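Local atomic coordinates of serine-pyruvate aminotransferase (AgxT) (Sulfolobus solfataricus, PDB entry 3ZRP), a protein that probably transfers the amino group of serine to pyruvate, using pyridoxal 5'-phosphate as cofactor, as a class-V aminotransferase. Residues M48-N53 / K174-N179; K79-S84 / S126-V131; G192-L197 / I249-E254; A275-A280 / E377-S382. All blocks are in the same frame, centred on the assembly; numbering follows the deposited sequence. Where two conformers were deposited one is given.

Overall arrangement
Following the chain from the N terminus, helix 31-48 runs out into the first segment of contact 1, and that loop closes when residues 174-179 come back to meet it ahead of strand 182-186. Nested inside it, contact 2 pairs strand 79-83 with strand 128-134 of the mixed seven-stranded sheet, closing a shorter loop. Contact 3 comes next in series: the turn leading into strand 197-202 packs on helix 246-262. Helix 264-284 follows directly and, in contact 4, receives helix 372-381 at the end of the chain. Contacts 2 and 3 lie on opposite sides of the chain's centre, and no two contacts touch.

Contact 1. Residues M48-N53 / K174-N179; sequences MGASKN and KAEEWN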
loop_
_atom_site.group_PDB
_atom_site.type_symbol
_atom_site.label_atom_id
_atom_site.label_comp_id
_atom_site.label_asym_id
_atom_site.label_seq_id
_atom_site.Cartn_x
_atom_site.Cartn_y
_atom_site.Cartn_z
ATOM N N MET A 48 -17.764 -0.998 -12.563
ATOM C CA MET A 48 -17.268 -1.822 -13.662
ATOM C C MET A 48 -18.373 -2.567 -14.414
ATOM O O MET A 48 -18.118 -3.219 -15.424
ATOM C CB MET A 48 -16.198 -2.769 -13.174
ATOM C CG MET A 48 -14.848 -2.084 -13.141
ATOM S SD MET A 48 -13.676 -3.092 -12.277
ATOM C CE MET A 48 -12.244 -2.021 -12.242
ATOM N N GLY A 49 -19.607 -2.458 -13.931
ATOM C CA GLY A 49 -20.750 -3.090 -14.591
ATOM C C GLY A 49 -20.636 -4.595 -14.603
ATOM O O GLY A 49 -20.363 -5.182 -15.642
ATOM N N ALA A 50 -20.827 -5.215 -13.443
ATOM C CA ALA A 50 -20.812 -6.667 -13.337
ATOM C C ALA A 50 -21.738 -7.151 -12.238
ATOM O O ALA A 50 -21.925 -6.485 -11.229
ATOM C CB ALA A 50 -19.401 -7.172 -13.090
ATOM N N SER A 51 -22.297 -8.334 -12.443
ATOM C CA SER A 51 -23.140 -9.003 -11.452
ATOM C C SER A 51 -22.269 -9.643 -10.366
ATOM O O SER A 51 -21.016 -9.629 -10.468
ATOM C CB SER A 51 -23.982 -10.078 -12.134
ATOM O OG SER A 51 -23.158 -11.151 -12.547
ATOM N N LYS A 52 -22.938 -10.216 -9.357
ATOM C CA LYS A 52 -22.294 -10.887 -8.225
ATOM C C LYS A 52 -21.499 -12.133 -8.624
ATOM O O LYS A 52 -20.856 -12.756 -7.781
ATOM C CB LYS A 52 -23.319 -11.228 -7.137
ATOM C CG LYS A 52 -24.183 -12.455 -7.423
ATOM C CD LYS A 52 -25.486 -12.427 -6.602
ATOM C CE LYS A 52 -25.739 -13.744 -5.862
ATOM N NZ LYS A 52 -25.747 -14.939 -6.755
ATOM N N ASN A 53 -21.557 -12.489 -9.907
ATOM C CA ASN A 53 -20.741 -13.571 -10.459
ATOM C C ASN A 53 -19.261 -13.197 -10.554
ATOM O O ASN A 53 -18.389 -14.068 -10.609
ATOM C CB ASN A 53 -21.243 -13.947 -11.852
ATOM C CG ASN A 53 -22.334 -14.987 -11.812
ATOM O OD1 ASN A 53 -23.468 -14.713 -11.400
ATOM N ND2 ASN A 53 -22.001 -16.189 -12.248
ATOM N N LYS A 174 -17.792 -2.022 -19.105
ATOM C CA LYS A 174 -18.770 -3.104 -19.011
ATOM C C LYS A 174 -18.041 -4.430 -18.897
ATOM O O LYS A 174 -17.985 -5.200 -19.861
ATOM C CB LYS A 174 -19.676 -3.113 -20.261
ATOM C CG LYS A 174 -20.598 -1.900 -20.410
ATOM C CD LYS A 174 -21.896 -2.103 -19.629
ATOM C CE LYS A 174 -22.363 -0.809 -18.966
ATOM N NZ LYS A 174 -22.884 0.179 -19.959
ATOM N N ALA A 175 -17.491 -4.708 -17.719
ATOM C CA ALA A 175 -16.580 -5.842 -17.560
ATOM C C ALA A 175 -17.239 -7.184 -17.883
ATOM O O ALA A 175 -16.650 -7.991 -18.592
ATOM C CB ALA A 175 -15.929 -5.852 -16.148
ATOM N N GLU A 176 -18.455 -7.410 -17.396
ATOM C CA GLU A 176 -19.153 -8.687 -17.645
ATOM C C GLU A 176 -19.640 -8.815 -19.100
ATOM O O GLU A 176 -19.409 -9.841 -19.763
ATOM C CB GLU A 176 -20.308 -8.890 -16.664
ATOM C CG GLU A 176 -21.231 -10.050 -17.040
ATOM C CD GLU A 176 -22.043 -10.603 -15.880
ATOM O OE1 GLU A 176 -22.155 -9.961 -14.812
ATOM O OE2 GLU A 176 -22.594 -11.705 -16.052
ATOM N N GLU A 177 -20.306 -7.776 -19.587
ATOM C CA GLU A 177 -20.850 -7.781 -20.942
ATOM C C GLU A 177 -19.761 -7.943 -22.003
ATOM O O GLU A 177 -19.951 -8.676 -22.970
ATOM C CB GLU A 177 -21.669 -6.523 -21.202
ATOM C CG GLU A 177 -22.573 -6.623 -22.426
ATOM C CD GLU A 177 -23.118 -5.278 -22.848
ATOM O OE1 GLU A 177 -23.821 -4.634 -22.036
ATOM O OE2 GLU A 177 -22.835 -4.866 -23.995
ATOM N N TRP A 178 -18.621 -7.289 -21.804
ATOM C CA TRP A 178 -17.494 -7.426 -22.727
ATOM C C TRP A 178 -16.673 -8.691 -22.476
ATOM O O TRP A 178 -15.795 -9.013 -23.278
ATOM C CB TRP A 178 -16.576 -6.210 -22.697
ATOM C CG TRP A 178 -17.238 -4.889 -22.951
ATOM C CD1 TRP A 178 -18.431 -4.664 -23.608
ATOM C CD2 TRP A 178 -16.712 -3.599 -22.621
ATOM N NE1 TRP A 178 -18.701 -3.318 -23.649
ATOM C CE2 TRP A 178 -17.666 -2.635 -23.048
ATOM C CE3 TRP A 178 -15.545 -3.161 -21.969
ATOM C CZ2 TRP A 178 -17.477 -1.260 -22.884
ATOM C CZ3 TRP A 178 -15.365 -1.780 -21.786
ATOM C CH2 TRP A 178 -16.326 -0.843 -22.249
ATOM N N ASN A 179 -16.994 -9.414 -21.399
ATOM C CA ASN A 179 -16.315 -10.667 -21.021
ATOM C C ASN A 179 -14.809 -10.434 -20.757
ATOM O O ASN A 179 -13.965 -11.033 -21.397
ATOM C CB ASN A 179 -16.568 -11.763 -22.079
ATOM C CG ASN A 179 -16.444 -13.196 -21.527
ATOM O OD1 ASN A 179 -16.040 -13.434 -20.377
ATOM N ND2 ASN A 179 -16.794 -14.167 -22.374
HETATM O O HOH W 1 -21.181 -5.605 -18.181
#
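Gly-49, the positive-phi residue of the Schellman motif that ends helix 31-48, and Ala-50 after it run beside residues 174-179, which end in a type I beta turn from Glu-176 to Asn-179. The tight part is the backbone join. Ala-175 N gives a nearly straight bond of 2.8 Å to Met-48 O, while Glu-176 N reaches Gly-49 O only weakly, at 3.4 Å. Next to this join Met-48 CB and Ala-175 CB are 4.3 Å apart, and both side chains touch Tyr-183 and Leu-201 of the central sheet. A CB on Gly-49 would come close to Lys-174 CA, and its positive phi suits a residue without one. The other side is looser and wetter: a water takes the N-H of Glu-177 and donates to Gly-49 O. Here chi1 of 169° puts Glu-176 CG anti to the backbone N, and the chain, extended beyond CG, carries the carboxylate to Ser-51. Glu-176 OE1 accepts from both Ser-51 N and Ser-51 OG. An alanine at Glu-176 would probably leave these two donors without their shared acceptor and the hydroxyl freer to turn. Ser-51 N meets OE1 at 2.9 Å, nearly in line with its C-O bond, and Ser-51 OG at 2.7 Å through the syn lone pair.

Contact 2. Residues K79-S84 / S126-V131; sequences KILVVS and SEYKLV
Leu-81 CB sits over one face of the Tyr-128 ring, a CH-pi contact 3.8 Å from the centroid and displaced toward the rim. Chi1 of -73° puts Tyr-128 CG anti to the carbonyl carbon, on the side of the backbone N; the ring lies against strand 79-83, with Lys-79 O and Ile-80 N at its edge. Farther along, Ile-80 CG2 meets Leu-130 CD2 at 4.0 Å in one of the two conformers of Leu-130, while Val-83 touches Val-131 on the face that carries Leu-81. Lys-79 folds at chi3 (74°), and its NZ bonds Glu-127 O at 2.9 Å.

The backbone sets this pattern. Lys-79 O accepts from two amides, Lys-129 N at 2.8 Å and Leu-130 N at 3.2 Å, where the chain turns a corner at Lys-129; Leu-81 N then bonds Leu-130 O at 2.9 Å. Farther out, Glu-122 of helix 116-125 holds Tyr-128 OH, and Asp-78 pairs with Lys-129 NZ. An alanine at Tyr-128 would probably open a gap on one side of Leu-81 CB and leave Glu-122 without its hydroxyl partner. Val-119 and Val-123 of the same helix pack on Leu-81. Parallel strands 79-83 and 128-134, side by side in a mixed sheet with a helix laid over one face, are the alpha/beta architecture of the large domain in fold type I PLP-dependent enzymes, to which class-V aminotransferases belong.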
loop_
_atom_site.group_PDB
_atom_site.type_symbol
_atom_site.label_atom_id
_atom_site.label_comp_id
_atom_site.label_asym_id
_atom_site.label_seq_id
_atom_site.Cartn_x
_atom_site.Cartn_y
_atom_site.Cartn_z
ATOM N N LYS A 79 2.264 -17.644 -22.454
ATOM C CA LYS A 79 2.464 -16.650 -23.504
ATOM C C LYS A 79 1.496 -15.477 -23.375
ATOM O O LYS A 79 0.270 -15.639 -23.278
ATOM C CB LYS A 79 2.364 -17.275 -24.900
ATOM C CG LYS A 79 3.555 -18.176 -25.218
ATOM C CD LYS A 79 3.317 -18.924 -26.523
ATOM C CE LYS A 79 3.473 -18.006 -27.738
ATOM N NZ LYS A 79 2.665 -18.498 -28.887
ATOM N N ILE A 80 2.093 -14.301 -23.353
ATOM C CA ILE A 80 1.386 -13.052 -23.088
ATOM C C ILE A 80 1.565 -12.123 -24.289
ATOM O O ILE A 80 2.691 -11.908 -24.782
ATOM C CB ILE A 80 1.956 -12.332 -21.811
ATOM C CG1 ILE A 80 1.792 -13.213 -20.564
ATOM C CG2 ILE A 80 1.321 -10.915 -21.637
ATOM C CD1 ILE A 80 2.597 -12.698 -19.350
ATOM N N LEU A 81 0.455 -11.539 -24.707
ATOM C CA LEU A 81 0.442 -10.432 -25.683
ATOM C C LEU A 81 0.008 -9.120 -25.006
ATOM O O LEU A 81 -1.095 -9.022 -24.463
ATOM C CB LEU A 81 -0.514 -10.750 -26.840
ATOM C CG LEU A 81 -0.564 -9.646 -27.914
ATOM C CD1 LEU A 81 0.729 -9.569 -28.715
ATOM C CD2 LEU A 81 -1.787 -9.847 -28.815
ATOM N N VAL A 82 0.906 -8.146 -25.017
ATOM C CA VAL A 82 0.625 -6.794 -24.506
ATOM C C VAL A 82 0.345 -5.836 -25.661
ATOM O O VAL A 82 1.151 -5.689 -26.583
ATOM C CB VAL A 82 1.823 -6.250 -23.713
ATOM C CG1 VAL A 82 1.541 -4.789 -23.238
ATOM C CG2 VAL A 82 2.113 -7.160 -22.535
ATOM N N VAL A 83 -0.798 -5.172 -25.584
ATOM C CA VAL A 83 -1.181 -4.143 -26.562
ATOM C C VAL A 83 -0.896 -2.781 -25.928
ATOM O O VAL A 83 -1.706 -2.289 -25.143
ATOM C CB VAL A 83 -2.672 -4.284 -26.907
ATOM C CG1 VAL A 83 -3.064 -3.239 -27.954
ATOM C CG2 VAL A 83 -2.967 -5.742 -27.482
ATOM N N SER A 84 0.269 -2.212 -26.238
ATOM C CA SER A 84 0.770 -1.001 -25.603
ATOM C C SER A 84 0.750 0.264 -26.475
ATOM O O SER A 84 1.462 0.363 -27.491
ATOM C CB SER A 84 2.199 -1.218 -25.152
ATOM O OG SER A 84 2.732 0.003 -24.675
ATOM N N SER A 126 -0.882 -16.766 -33.604
ATOM C CA SER A 126 -0.182 -17.403 -32.486
ATOM C C SER A 126 -1.109 -17.575 -31.291
ATOM O O SER A 126 -2.067 -16.811 -31.103
ATOM C CB SER A 126 1.042 -16.575 -32.053
ATOM O OG SER A 126 1.954 -16.435 -33.127
ATOM N N GLU A 127 -0.776 -18.564 -30.474
ATOM C CA GLU A 127 -1.584 -18.954 -29.337
ATOM C C GLU A 127 -1.113 -18.185 -28.103
ATOM O O GLU A 127 0.068 -18.252 -27.723
ATOM C CB GLU A 127 -1.405 -20.448 -29.093
ATOM C CG GLU A 127 -2.607 -21.099 -28.470
ATOM C CD GLU A 127 -3.728 -21.232 -29.464
ATOM O OE1 GLU A 127 -3.481 -21.764 -30.583
ATOM O OE2 GLU A 127 -4.849 -20.797 -29.119
ATOM N N TYR A 128 -2.018 -17.432 -27.499
ATOM C CA TYR A 128 -1.690 -16.622 -26.317
ATOM C C TYR A 128 -2.580 -16.995 -25.139
ATOM O O TYR A 128 -3.807 -17.165 -25.288
ATOM C CB TYR A 128 -1.848 -15.127 -26.642
ATOM C CG TYR A 128 -0.757 -14.600 -27.513
ATOM C CD1 TYR A 128 0.499 -14.285 -26.968
ATOM C CD2 TYR A 128 -0.949 -14.447 -28.903
ATOM C CE1 TYR A 128 1.517 -13.809 -27.784
ATOM C CE2 TYR A 128 0.065 -13.979 -29.725
ATOM C CZ TYR A 128 1.285 -13.657 -29.158
ATOM O OH TYR A 128 2.291 -13.197 -29.949
ATOM N N LYS A 129 -1.973 -17.122 -23.965
ATOM C CA LYS A 129 -2.729 -17.373 -22.735
ATOM C C LYS A 129 -3.447 -16.094 -22.272
ATOM O O LYS A 129 -4.623 -16.121 -21.898
ATOM C CB LYS A 129 -1.751 -17.889 -21.660
ATOM C CG LYS A 129 -2.130 -17.745 -20.171
ATOM C CD LYS A 129 -3.108 -18.788 -19.711
ATOM C CE LYS A 129 -3.228 -18.805 -18.184
ATOM N NZ LYS A 129 -2.293 -19.806 -17.542
ATOM N N LEU A 130 -2.736 -14.978 -22.338
ATOM C CA LEU A 130 -3.222 -13.722 -21.779
ATOM C C LEU A 130 -2.948 -12.532 -22.690
ATOM O O LEU A 130 -1.833 -12.373 -23.212
ATOM C CB LEU A 130 -2.593 -13.482 -20.393
ATOM C CG LEU A 130 -3.117 -12.284 -19.610
ATOM C CD1 LEU A 130 -3.328 -12.678 -18.153
ATOM C CD2 LEU A 130 -2.144 -11.080 -19.728
ATOM N N VAL A 131 -3.974 -11.692 -22.857
ATOM C CA VAL A 131 -3.843 -10.435 -23.570
ATOM C C VAL A 131 -4.079 -9.271 -22.592
ATOM O O VAL A 131 -5.077 -9.247 -21.880
ATOM C CB VAL A 131 -4.839 -10.339 -24.773
ATOM C CG1 VAL A 131 -4.654 -8.997 -25.491
ATOM C CG2 VAL A 131 -4.610 -11.521 -25.729
#

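Contact 3. Residues G192-L197 / I249-E254; sequences GSAAGL and ILQLAE
Leu-197 provides most of the apolar packing, its two methyls reaching helix 246-262 from the start of strand 197-202. CG stands anti to the carbonyl carbon (chi1 -58°). Beyond it, CD1 approaches Ile-249 CG1 at 3.6 Å and Leu-252 CD2 at 3.7 Å, while CD2 also lies against Ile-249 CG1, at 3.8 Å. The leucine crosses the Ile-249 side chain at about a right angle.

The second group of contacts pairs small residues with polar atoms. Ser-193 sets its hydroxyl against the helix backbone: OG comes within 3.5 Å of Gln-251 C and 3.4 Å of Leu-252 N, but the angle to that amide is too poor for a hydrogen bond. Ala-194 CB rests 3.4 Å from Gln-251 OE1; the NE2 of the same amide bonds Leu-18 O in helix 15-20.

Hydrogen bonds to Ser-187 hold the turn: its backbone bonds those of Ser-193 and Leu-197, and its OG bonds Ala-194 O. Ala-195 packs on Pro-244 of the second subunit. The turn follows Gln-188 and Lys-189, which line the cofactor pocket, so the contact packs it against helix 246-262 close to the PLP site of this class-V aminotransferase.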
loop_
_atom_site.group_PDB
_atom_site.type_symbol
_atom_site.label_atom_id
_atom_site.label_comp_id
_atom_site.label_asym_id
_atom_site.label_seq_id
_atom_site.Cartn_x
_atom_site.Cartn_y
_atom_site.Cartn_z
ATOM N N GLY A 192 -11.475 9.220 -7.629
ATOM C CA GLY A 192 -11.288 10.464 -6.848
ATOM C C GLY A 192 -11.160 10.250 -5.347
ATOM O O GLY A 192 -11.613 11.083 -4.562
ATOM N N SER A 193 -10.537 9.141 -4.932
ATOM C CA SER A 193 -10.322 8.888 -3.496
ATOM C C SER A 193 -8.836 9.000 -3.137
ATOM O O SER A 193 -8.001 9.346 -3.982
ATOM C CB SER A 193 -10.860 7.521 -3.112
ATOM O OG SER A 193 -10.865 7.407 -1.701
ATOM N N ALA A 194 -8.492 8.730 -1.886
ATOM C CA ALA A 194 -7.076 8.841 -1.484
ATOM C C ALA A 194 -6.255 7.662 -2.055
ATOM O O ALA A 194 -6.781 6.563 -2.215
ATOM C CB ALA A 194 -6.968 8.887 0.035
ATOM N N ALA A 195 -4.967 7.895 -2.327
ATOM C CA ALA A 195 -4.059 6.885 -2.892
ATOM C C ALA A 195 -3.700 5.791 -1.895
ATOM O O ALA A 195 -3.748 6.028 -0.672
ATOM C CB ALA A 195 -2.768 7.561 -3.414
ATOM N N GLY A 196 -3.368 4.596 -2.413
ATOM C CA GLY A 196 -2.931 3.474 -1.562
ATOM C C GLY A 196 -3.584 2.117 -1.802
ATOM O O GLY A 196 -3.234 1.137 -1.145
ATOM N N LEU A 197 -4.506 2.061 -2.766
ATOM C CA LEU A 197 -5.242 0.832 -3.090
ATOM C C LEU A 197 -5.230 0.525 -4.579
ATOM O O LEU A 197 -5.454 1.426 -5.401
ATOM C CB LEU A 197 -6.704 0.944 -2.623
ATOM C CG LEU A 197 -6.935 1.202 -1.135
ATOM C CD1 LEU A 197 -8.445 1.506 -0.893
ATOM C CD2 LEU A 197 -6.461 0.023 -0.304
ATOM N N ILE A 249 -9.337 2.760 2.919
ATOM C CA ILE A 249 -10.520 1.972 2.516
ATOM C C ILE A 249 -11.834 2.630 3.012
ATOM O O ILE A 249 -12.875 2.561 2.332
ATOM C CB ILE A 249 -10.410 0.518 2.997
ATOM C CG1 ILE A 249 -9.353 -0.233 2.156
ATOM C CG2 ILE A 249 -11.756 -0.230 2.833
ATOM C CD1 ILE A 249 -8.894 -1.570 2.719
ATOM N N LEU A 250 -11.791 3.249 4.191
ATOM C CA LEU A 250 -12.938 4.039 4.690
ATOM C C LEU A 250 -13.236 5.196 3.724
ATOM O O LEU A 250 -14.401 5.447 3.368
ATOM C CB LEU A 250 -12.636 4.608 6.090
ATOM C CG LEU A 250 -12.420 3.627 7.264
ATOM C CD1 LEU A 250 -12.117 4.386 8.570
ATOM C CD2 LEU A 250 -13.605 2.721 7.420
ATOM N N GLN A 251 -12.175 5.906 3.318
ATOM C CA GLN A 251 -12.306 6.986 2.339
ATOM C C GLN A 251 -12.888 6.459 1.015
ATOM O O GLN A 251 -13.796 7.078 0.439
ATOM C CB GLN A 251 -10.959 7.713 2.135
ATOM C CG GLN A 251 -10.516 8.483 3.384
ATOM C CD GLN A 251 -9.048 8.913 3.386
ATOM O OE1 GLN A 251 -8.155 8.124 3.098
ATOM N NE2 GLN A 251 -8.799 10.162 3.757
ATOM N N LEU A 252 -12.376 5.318 0.548
ATOM C CA LEU A 252 -12.872 4.673 -0.681
ATOM C C LEU A 252 -14.388 4.363 -0.614
ATOM O O LEU A 252 -15.101 4.551 -1.603
ATOM C CB LEU A 252 -12.065 3.390 -1.042
ATOM C CG LEU A 252 -12.492 2.665 -2.346
ATOM C CD1 LEU A 252 -12.311 3.556 -3.608
ATOM C CD2 LEU A 252 -11.781 1.316 -2.551
ATOM N N ALA A 253 -14.874 3.881 0.529
ATOM C CA ALA A 253 -16.315 3.536 0.641
ATOM C C ALA A 253 -17.211 4.776 0.475
ATOM O O ALA A 253 -18.308 4.719 -0.133
ATOM C CB ALA A 253 -16.598 2.838 1.974
ATOM N N GLU A 254 -16.725 5.888 1.012
ATOM C CA GLU A 254 -17.383 7.168 0.893
ATOM C C GLU A 254 -17.326 7.689 -0.545
ATOM O O GLU A 254 -18.311 8.238 -1.029
ATOM C CB GLU A 254 -16.759 8.179 1.863
ATOM C CG GLU A 254 -17.387 9.594 1.846
ATOM C CD GLU A 254 -18.878 9.641 2.270
ATOM O OE1 GLU A 254 -19.445 8.616 2.716
ATOM O OE2 GLU A 254 -19.480 10.729 2.158
#

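Contact 4. Residues A275-A280 / E377-S382; sequences ASAIRA and EEVLFS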
loop_
_atom_site.group_PDB
_atom_site.type_symbol
_atom_site.label_atom_id
_atom_site.label_comp_id
_atom_site.label_asym_id
_atom_site.label_seq_id
_atom_site.Cartn_x
_atom_site.Cartn_y
_atom_site.Cartn_z
ATOM N N ALA A 275 -14.806 16.912 -20.986
ATOM C CA ALA A 275 -13.672 16.666 -21.898
ATOM C C ALA A 275 -13.886 17.291 -23.292
ATOM O O ALA A 275 -12.984 17.931 -23.816
ATOM C CB ALA A 275 -13.374 15.155 -22.007
ATOM N N SER A 276 -15.080 17.100 -23.866
ATOM C CA SER A 276 -15.415 17.685 -25.164
ATOM C C SER A 276 -15.323 19.212 -25.104
ATOM O O SER A 276 -14.841 19.849 -26.048
ATOM C CB SER A 276 -16.824 17.272 -25.612
ATOM O OG SER A 276 -16.954 15.882 -25.798
ATOM N N ALA A 277 -15.770 19.796 -23.986
ATOM C CA ALA A 277 -15.709 21.255 -23.790
ATOM C C ALA A 277 -14.281 21.758 -23.762
ATOM O O ALA A 277 -13.976 22.752 -24.421
ATOM C CB ALA A 277 -16.473 21.722 -22.509
ATOM N N ILE A 278 -13.402 21.077 -23.014
ATOM C CA ILE A 278 -11.990 21.469 -22.936
ATOM C C ILE A 278 -11.337 21.336 -24.311
ATOM O O ILE A 278 -10.579 22.216 -24.732
ATOM C CB ILE A 278 -11.182 20.633 -21.858
ATOM C CG1 ILE A 278 -11.565 21.081 -20.438
ATOM C CG2 ILE A 278 -9.659 20.765 -22.056
ATOM C CD1 ILE A 278 -11.209 20.090 -19.330
ATOM N N ARG A 279 -11.627 20.234 -25.002
ATOM C CA ARG A 279 -11.060 19.999 -26.341
ATOM C C ARG A 279 -11.489 21.087 -27.334
ATOM O O ARG A 279 -10.652 21.593 -28.093
ATOM C CB ARG A 279 -11.443 18.609 -26.863
ATOM C CG ARG A 279 -10.616 17.491 -26.207
ATOM C CD ARG A 279 -10.671 16.200 -27.008
ATOM N NE ARG A 279 -12.030 15.679 -27.028
ATOM C CZ ARG A 279 -12.524 14.828 -26.147
ATOM N NH1 ARG A 279 -11.746 14.349 -25.151
ATOM N NH2 ARG A 279 -13.793 14.447 -26.284
ATOM N N ALA A 280 -12.775 21.437 -27.297
ATOM C CA ALA A 280 -13.334 22.536 -28.097
ATOM C C ALA A 280 -12.557 23.814 -27.861
ATOM O O ALA A 280 -12.191 24.521 -28.817
ATOM C CB ALA A 280 -14.816 22.736 -27.777
ATOM N N GLU A 377 -17.759 27.545 -23.404
ATOM C CA GLU A 377 -19.125 27.936 -23.020
ATOM C C GLU A 377 -20.137 27.377 -24.006
ATOM O O GLU A 377 -21.193 26.874 -23.600
ATOM C CB GLU A 377 -19.276 29.463 -22.946
ATOM C CG GLU A 377 -18.355 30.192 -21.973
ATOM C CD GLU A 377 -19.071 30.689 -20.728
ATOM O OE1 GLU A 377 -20.127 30.114 -20.359
ATOM O OE2 GLU A 377 -18.570 31.670 -20.129
ATOM N N GLU A 378 -19.803 27.423 -25.299
ATOM C CA GLU A 378 -20.706 26.914 -26.331
ATOM C C GLU A 378 -21.064 25.454 -26.107
ATOM O O GLU A 378 -22.241 25.091 -26.180
ATOM C CB GLU A 378 -20.109 27.093 -27.730
ATOM C CG GLU A 378 -21.110 27.663 -28.722
ATOM C CD GLU A 378 -20.835 27.249 -30.158
ATOM O OE1 GLU A 378 -19.697 27.442 -30.643
ATOM O OE2 GLU A 378 -21.769 26.715 -30.790
ATOM N N VAL A 379 -20.058 24.617 -25.829
ATOM C CA VAL A 379 -20.308 23.188 -25.578
ATOM C C VAL A 379 -21.173 22.976 -24.333
ATOM O O VAL A 379 -22.121 22.187 -24.356
ATOM C CB VAL A 379 -18.995 22.351 -25.452
ATOM C CG1 VAL A 379 -19.314 20.905 -25.068
ATOM C CG2 VAL A 379 -18.191 22.410 -26.750
ATOM N N LEU A 380 -20.840 23.684 -23.252
ATOM C CA LEU A 380 -21.586 23.563 -22.001
ATOM C C LEU A 380 -23.008 24.092 -22.163
ATOM O O LEU A 380 -23.942 23.550 -21.566
ATOM C CB LEU A 380 -20.848 24.273 -20.852
ATOM C CG LEU A 380 -19.422 23.787 -20.543
ATOM C CD1 LEU A 380 -18.771 24.725 -19.552
ATOM C CD2 LEU A 380 -19.399 22.324 -20.054
ATOM N N PHE A 381 -23.164 25.115 -23.009
ATOM C CA PHE A 381 -24.478 25.698 -23.352
ATOM C C PHE A 381 -25.483 24.654 -23.882
ATOM O O PHE A 381 -26.665 24.659 -23.517
ATOM C CB PHE A 381 -24.318 26.855 -24.344
ATOM C CG PHE A 381 -25.622 27.464 -24.778
ATOM C CD1 PHE A 381 -26.309 26.960 -25.879
ATOM C CD2 PHE A 381 -26.156 28.559 -24.099
ATOM C CE1 PHE A 381 -27.517 27.524 -26.289
ATOM C CE2 PHE A 381 -27.359 29.124 -24.499
ATOM C CZ PHE A 381 -28.041 28.608 -25.597
ATOM N N SER A 382 -25.002 23.774 -24.764
ATOM C CA SER A 382 -25.756 22.622 -25.234
ATOM C C SER A 382 -25.958 21.686 -24.049
ATOM O O SER A 382 -26.366 20.540 -24.211
ATOM C CB SER A 382 -24.999 21.892 -26.353
ATOM O OG SER A 382 -24.517 22.776 -27.354
#
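Val-379 presses both its methyls onto helix 264-284, and apolar contact is the main kind of interaction here. CG2 meets Ala-280 CB at 3.5 Å, the closest approach between the two segments, while CG1 lies 3.8 Å from Ala-277 CA and 3.9 Å from Ala-277 CB. With CG1 anti to the backbone N (chi1 175°) and CG2 anti to the carbonyl carbon, CG1 lies on Ala-277 and CG2 reaches Ala-280, three residues on and about one turn along the facing helix. Leu-380 adds its CD2 at 3.9 Å from Ala-277 CB, so that this methyl is touched by both residues of the C-terminal helix. Leu-380 also packs on Pro-346 and Ile-350 of helix 346-363, which joins the pair to a third helix.

The helices pack closely because the facing residues are alanines, which let the valine come near the helix backbone. Their axes approach to 8.5 Å and run nearly antiparallel, at 152° between their directions.

Polar groups play a lesser part. Ser-276 lies at the margin, its CB 4.4 Å from Val-379 CG1, and in one of its two conformers its OG bonds Thr-272 O within its own helix. Between these two segments the helices meet through apolar contact of Val-379 and Leu-380 with Ala-277 and Ala-280, with neither a salt bridge nor a hydrogen bond to fix the pairing.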